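Local coordinates for iron-sulfur cluster assembly protein CyaY (Psychromonas ingrahamii, PDB 4HS5) that probably takes part in iron-sulfur cluster assembly, perhaps as a regulator, and belongs to the iron-binding frataxin family, at residues 24-29 against 97-102; 34-39 against 46-51. All blocks are in the same frame, centred on the assembly; numbering follows the deposited sequence. Where two conformers were deposited one is given.

Contact 1: residues 24-29 against 97-102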
loop_
_atom_site.group_PDB
_atom_site.type_symbol
_atom_site.label_atom_id
_atom_site.label_comp_id
_atom_site.label_asym_id
_atom_site.label_seq_id
_atom_site.Cartn_x
_atom_site.Cartn_y
_atom_site.Cartn_z
ATOM N N SER A 24 -7.218 -5.507 -11.938
ATOM C CA SER A 24 -7.717 -6.739 -11.331
ATOM C C SER A 24 -9.222 -6.854 -11.517
ATOM O O SER A 24 -9.779 -7.958 -11.481
ATOM C CB SER A 24 -7.439 -6.718 -9.837
ATOM O OG SER A 24 -8.336 -5.832 -9.196
ATOM N N GLY A 25 -9.877 -5.713 -11.695
ATOM C CA GLY A 25 -11.332 -5.645 -11.743
ATOM C C GLY A 25 -11.999 -5.650 -10.375
ATOM O O GLY A 25 -13.222 -5.538 -10.262
ATOM N N ALA A 26 -11.195 -5.756 -9.326
ATOM C CA ALA A 26 -11.739 -5.950 -7.978
ATOM C C ALA A 26 -12.586 -4.799 -7.442
ATOM O O ALA A 26 -12.418 -3.635 -7.826
ATOM C CB ALA A 26 -10.619 -6.279 -7.004
ATOM N N ASP A 27 -13.500 -5.138 -6.535
ATOM C CA ASP A 27 -14.356 -4.140 -5.918
ATOM C C ASP A 27 -13.642 -3.534 -4.733
ATOM O O ASP A 27 -13.928 -3.842 -3.575
ATOM C CB ASP A 27 -15.677 -4.767 -5.489
ATOM C CG ASP A 27 -16.445 -5.340 -6.658
ATOM O OD1 ASP A 27 -16.735 -6.548 -6.621
ATOM O OD2 ASP A 27 -16.734 -4.589 -7.609
ATOM N N VAL A 28 -12.674 -2.689 -5.053
ATOM C CA VAL A 28 -11.937 -1.943 -4.055
ATOM C C VAL A 28 -12.015 -0.471 -4.428
ATOM O O VAL A 28 -11.596 -0.081 -5.526
ATOM C CB VAL A 28 -10.474 -2.378 -4.024
ATOM C CG1 VAL A 28 -9.730 -1.609 -2.958
ATOM C CG2 VAL A 28 -10.375 -3.868 -3.751
ATOM N N ASP A 29 -12.573 0.344 -3.541
ATOM C CA ASP A 29 -12.588 1.787 -3.751
ATOM C C ASP A 29 -11.288 2.371 -3.228
ATOM O O ASP A 29 -10.751 1.900 -2.224
ATOM C CB ASP A 29 -13.787 2.445 -3.064
ATOM C CG ASP A 29 -15.084 2.254 -3.840
ATOM O OD1 ASP A 29 -15.021 2.015 -5.065
ATOM O OD2 ASP A 29 -16.164 2.355 -3.223
ATOM N N SER A 97 -11.177 -9.371 3.010
ATOM C CA SER A 97 -12.294 -9.237 2.079
ATOM C C SER A 97 -12.446 -10.366 1.047
ATOM O O SER A 97 -13.402 -10.378 0.269
ATOM C CB SER A 97 -12.173 -7.908 1.357
ATOM O OG SER A 97 -11.069 -7.945 0.466
ATOM N N LYS A 98 -11.497 -11.296 1.029
ATOM C CA LYS A 98 -11.548 -12.467 0.134
ATOM C C LYS A 98 -11.546 -12.195 -1.379
ATOM O O LYS A 98 -11.911 -13.066 -2.167
ATOM C CB LYS A 98 -12.696 -13.413 0.517
ATOM C CG LYS A 98 -12.636 -13.891 1.957
ATOM C CD LYS A 98 -11.283 -14.502 2.293
ATOM C CE LYS A 98 -11.052 -14.504 3.800
ATOM N NZ LYS A 98 -9.686 -14.970 4.148
ATOM N N GLU A 99 -11.101 -11.017 -1.804
ATOM C CA GLU A 99 -10.910 -10.820 -3.236
ATOM C C GLU A 99 -9.418 -10.774 -3.517
ATOM O O GLU A 99 -8.601 -10.595 -2.606
ATOM C CB GLU A 99 -11.592 -9.552 -3.736
ATOM C CG GLU A 99 -12.318 -9.650 -5.062
ATOM C CD GLU A 99 -13.125 -8.388 -5.347
ATOM O OE1 GLU A 99 -12.935 -7.388 -4.626
ATOM O OE2 GLU A 99 -13.935 -8.393 -6.290
ATOM N N THR A 100 -9.087 -10.974 -4.783
ATOM C CA THR A 100 -7.707 -11.117 -5.201
ATOM C C THR A 100 -7.286 -9.924 -6.056
ATOM O O THR A 100 -7.939 -9.571 -7.042
ATOM C CB THR A 100 -7.482 -12.461 -5.923
ATOM O OG1 THR A 100 -7.770 -13.540 -5.021
ATOM C CG2 THR A 100 -6.050 -12.593 -6.403
ATOM N N VAL A 101 -6.225 -9.260 -5.614
ATOM C CA VAL A 101 -5.548 -8.242 -6.412
ATOM C C VAL A 101 -4.077 -8.581 -6.306
ATOM O O VAL A 101 -3.503 -8.534 -5.215
ATOM C CB VAL A 101 -5.776 -6.800 -5.892
ATOM C CG1 VAL A 101 -5.011 -5.805 -6.755
ATOM C CG2 VAL A 101 -7.252 -6.432 -5.885
ATOM N N ASP A 102 -3.480 -8.965 -7.428
ATOM C CA ASP A 102 -2.040 -9.196 -7.477
ATOM C C ASP A 102 -1.378 -7.878 -7.861
ATOM O O ASP A 102 -1.633 -7.349 -8.936
ATOM C CB ASP A 102 -1.727 -10.281 -8.511
ATOM C CG ASP A 102 -0.290 -10.756 -8.455
ATOM O OD1 ASP A 102 -0.004 -11.807 -9.064
ATOM O OD2 ASP A 102 0.553 -10.098 -7.807
#
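Both segments begin where a helix gives out: Gly-25, following helix 3-24, and Lys-98, following helix 85-97, each take a positive phi. The first then turns into strand 28-33, whereas 97-102 runs on without regular structure, coming nearest at Ser-24 and Val-101, whose CA atoms lie 5.6 Å apart. Glu-99 makes the polar contact. Its chain, extended beyond CG, sends the carboxylate to the backbone of Asp-27, whose N donates to Glu-99 OE1 at 3.0 Å from above the carboxylate plane and more weakly to OE2 of the same residue at 3.3 Å. The same approach brings Glu-99 OE2 within 3.4 Å of Asp-27 OD1, so the two carboxylates, crossing obliquely, would tend to raise each other's pKa. Ala-26 CB fits between this carboxylate and a valine methyl, 3.6 Å from Val-101 CG2. Val-101 CG2 also touches Ser-24 OG at 3.5 Å. That oxygen accepts from Ala-26 N in an ST turn and is also hydrogen-bonded to Ile-21 O. Further along the tail, Val-101 O is hydrogen-bonded to Ser-90 OG. A C-terminal tail folded back against the helix-to-strand turn belongs here to the frataxin fold, whose two helices pack on one face of a single antiparallel sheet.

Contact 2: residues 34-39 against 46-51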
loop_
_atom_site.group_PDB
_atom_site.type_symbol
_atom_site.label_atom_id
_atom_site.label_comp_id
_atom_site.label_asym_id
_atom_site.label_seq_id
_atom_site.Cartn_x
_atom_site.Cartn_y
_atom_site.Cartn_z
ATOM N N GLY A 34 -4.559 14.111 0.612
ATOM C CA GLY A 34 -3.216 14.487 1.018
ATOM C C GLY A 34 -2.257 13.325 0.802
ATOM O O GLY A 34 -2.124 12.812 -0.306
ATOM N N SER A 35 -1.606 12.890 1.870
ATOM C CA SER A 35 -0.650 11.795 1.807
ATOM C C SER A 35 -1.310 10.443 2.051
ATOM O O SER A 35 -0.654 9.405 1.933
ATOM C CB SER A 35 0.444 12.006 2.849
ATOM O OG SER A 35 1.177 13.183 2.577
ATOM N N LEU A 36 -2.591 10.467 2.425
ATOM C CA LEU A 36 -3.336 9.253 2.755
ATOM C C LEU A 36 -3.945 8.612 1.513
ATOM O O LEU A 36 -4.553 9.292 0.685
ATOM C CB LEU A 36 -4.462 9.570 3.741
ATOM C CG LEU A 36 -4.114 9.967 5.175
ATOM C CD1 LEU A 36 -5.376 10.332 5.960
ATOM C CD2 LEU A 36 -3.356 8.861 5.878
ATOM N N LEU A 37 -3.778 7.302 1.379
ATOM C CA LEU A 37 -4.500 6.545 0.372
ATOM C C LEU A 37 -5.336 5.515 1.106
ATOM O O LEU A 37 -4.795 4.619 1.751
ATOM C CB LEU A 37 -3.526 5.876 -0.606
ATOM C CG LEU A 37 -4.106 4.920 -1.657
ATOM C CD1 LEU A 37 -5.046 5.670 -2.597
ATOM C CD2 LEU A 37 -3.012 4.222 -2.443
ATOM N N THR A 38 -6.657 5.658 1.031
ATOM C CA THR A 38 -7.561 4.761 1.727
ATOM C C THR A 38 -8.206 3.795 0.757
ATOM O O THR A 38 -8.731 4.198 -0.278
ATOM C CB THR A 38 -8.640 5.552 2.466
ATOM O OG1 THR A 38 -8.011 6.387 3.448
ATOM C CG2 THR A 38 -9.617 4.614 3.164
ATOM N N LEU A 39 -8.143 2.510 1.092
ATOM C CA LEU A 39 -8.806 1.492 0.293
ATOM C C LEU A 39 -10.019 1.016 1.074
ATOM O O LEU A 39 -9.903 0.698 2.257
ATOM C CB LEU A 39 -7.858 0.321 0.053
ATOM C CG LEU A 39 -6.484 0.657 -0.529
ATOM C CD1 LEU A 39 -5.705 -0.601 -0.821
ATOM C CD2 LEU A 39 -6.645 1.493 -1.786
ATOM N N LYS A 46 -11.476 -1.271 5.802
ATOM C CA LYS A 46 -10.554 -0.408 5.074
ATOM C C LYS A 46 -9.103 -0.798 5.292
ATOM O O LYS A 46 -8.763 -1.522 6.224
ATOM C CB LYS A 46 -10.725 1.046 5.525
ATOM C CG LYS A 46 -12.097 1.646 5.316
ATOM C CD LYS A 46 -12.141 3.031 5.935
ATOM C CE LYS A 46 -13.507 3.677 5.784
ATOM N NZ LYS A 46 -13.506 5.079 6.319
ATOM N N LEU A 47 -8.239 -0.304 4.407
ATOM C CA LEU A 47 -6.797 -0.308 4.634
ATOM C C LEU A 47 -6.358 1.131 4.455
ATOM O O LEU A 47 -6.834 1.817 3.560
ATOM C CB LEU A 47 -6.076 -1.191 3.614
ATOM C CG LEU A 47 -6.378 -2.691 3.683
ATOM C CD1 LEU A 47 -5.713 -3.467 2.567
ATOM C CD2 LEU A 47 -5.949 -3.232 5.024
ATOM N N ILE A 48 -5.456 1.602 5.306
ATOM C CA ILE A 48 -5.031 2.987 5.230
ATOM C C ILE A 48 -3.549 3.024 4.935
ATOM O O ILE A 48 -2.749 2.463 5.677
ATOM C CB ILE A 48 -5.280 3.738 6.540
ATOM C CG1 ILE A 48 -6.745 3.624 6.949
ATOM C CG2 ILE A 48 -4.897 5.211 6.375
ATOM C CD1 ILE A 48 -6.995 4.028 8.389
ATOM N N ILE A 49 -3.181 3.692 3.848
ATOM C CA ILE A 49 -1.787 3.823 3.446
ATOM C C ILE A 49 -1.383 5.281 3.631
ATOM O O ILE A 49 -2.153 6.193 3.345
ATOM C CB ILE A 49 -1.594 3.362 1.995
ATOM C CG1 ILE A 49 -1.907 1.878 1.896
ATOM C CG2 ILE A 49 -0.173 3.630 1.513
ATOM C CD1 ILE A 49 -2.243 1.427 0.512
ATOM N N ASN A 50 -0.190 5.497 4.160
ATOM C CA ASN A 50 0.274 6.843 4.434
ATOM C C ASN A 50 1.721 6.986 4.002
ATOM O O ASN A 50 2.442 5.999 3.883
ATOM C CB ASN A 50 0.122 7.136 5.923
ATOM C CG ASN A 50 0.055 8.611 6.221
ATOM O OD1 ASN A 50 0.479 9.444 5.416
ATOM N ND2 ASN A 50 -0.461 8.948 7.398
ATOM N N ARG A 51 2.130 8.213 3.719
ATOM C CA ARG A 51 3.532 8.490 3.422
ATOM C C ARG A 51 4.084 9.304 4.557
ATOM O O ARG A 51 3.419 10.209 5.073
ATOM C CB ARG A 51 3.677 9.263 2.113
ATOM C CG ARG A 51 3.388 8.453 0.882
ATOM C CD ARG A 51 2.552 9.253 -0.106
ATOM N NE ARG A 51 3.317 10.217 -0.878
ATOM C CZ ARG A 51 3.330 10.256 -2.205
ATOM N NH1 ARG A 51 2.624 9.373 -2.901
ATOM N NH2 ARG A 51 4.055 11.172 -2.837
HETATM O O HOH W 1 4.155 12.996 4.003
#
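Ile-49 O is gripped twice from the neighbouring strand: Leu-37 N donates to it at 2.8 Å in a nearly straight bond (168° at the hydrogen), though from above the carbonyl plane, and Leu-36 CA adds a CA-H...O contact at 3.3 Å. The return bond, Ile-49 N to Leu-37 O, completes one hydrogen-bonded pair. Leu-39 and Leu-47 form the next, and here Leu-39 N reaches Leu-47 O at 2.9 Å within the carbonyl plane. Thr-38 and Ile-48 sit between them as a non-hydrogen-bonded pair, in strands whose directions differ by 165°.

Leu-37, Leu-39, Leu-47 and Ile-49 share the buried face. Leu-37 and Ile-49 lie side by side and point the same way, their CB atoms 4.1 Å apart, while Leu-39 CD1 meets Ile-49 CD1 tip to tip at 4.2 Å. Helix 3-24 covers Leu-37 and Ile-49; helix 85-97 covers Leu-47. Leu-36, Thr-38 and Ile-48 occupy the opposite face, where Leu-36 CD2 touches Ile-48 CG2 at 4.0 Å. Asn-50, with CG anti to its backbone N (chi1 -158°), crosses Leu-36 obliquely and sets its CG 3.4 Å from Leu-36 CD2. An alanine here would remove the amide group and would probably leave Leu-36 CD2 with less to pack against.

Toward the end of the ladder, a water donates to Arg-51 O at 3.1 Å and has a weak bond with Ser-35 OG. The bent chain of Arg-51 turns to helix 3-24, forming a salt bridge with Asp-11 and a cation-pi contact with Tyr-14. The whole is an antiparallel beta hairpin, strands 36-41 and 46-52, inside the frataxin sheet, with one face roofed by the two helices.

The pair illustrates how chemistry follows position in a small alpha-beta fold. Both contacts are partly buried, but contact 2 is nearer the core, its centre about 8 Å from the centre of the chain, with four of eleven touching residues buried; contact 1, centred about 13 Å out, is more peripheral, with two of seven. Contact 2 joins sequence neighbours through a regular backbone ladder over an aliphatic core. Contact 1 instead brings distant parts of the chain together where helix 3-24 gives way to strand 28-33, an outermost strand of the sheet, using a carboxylate on one backbone N-H and a few small apolar groups. The two meet where Val-28 CG1 packs against Leu-39 CB at 4.0 Å.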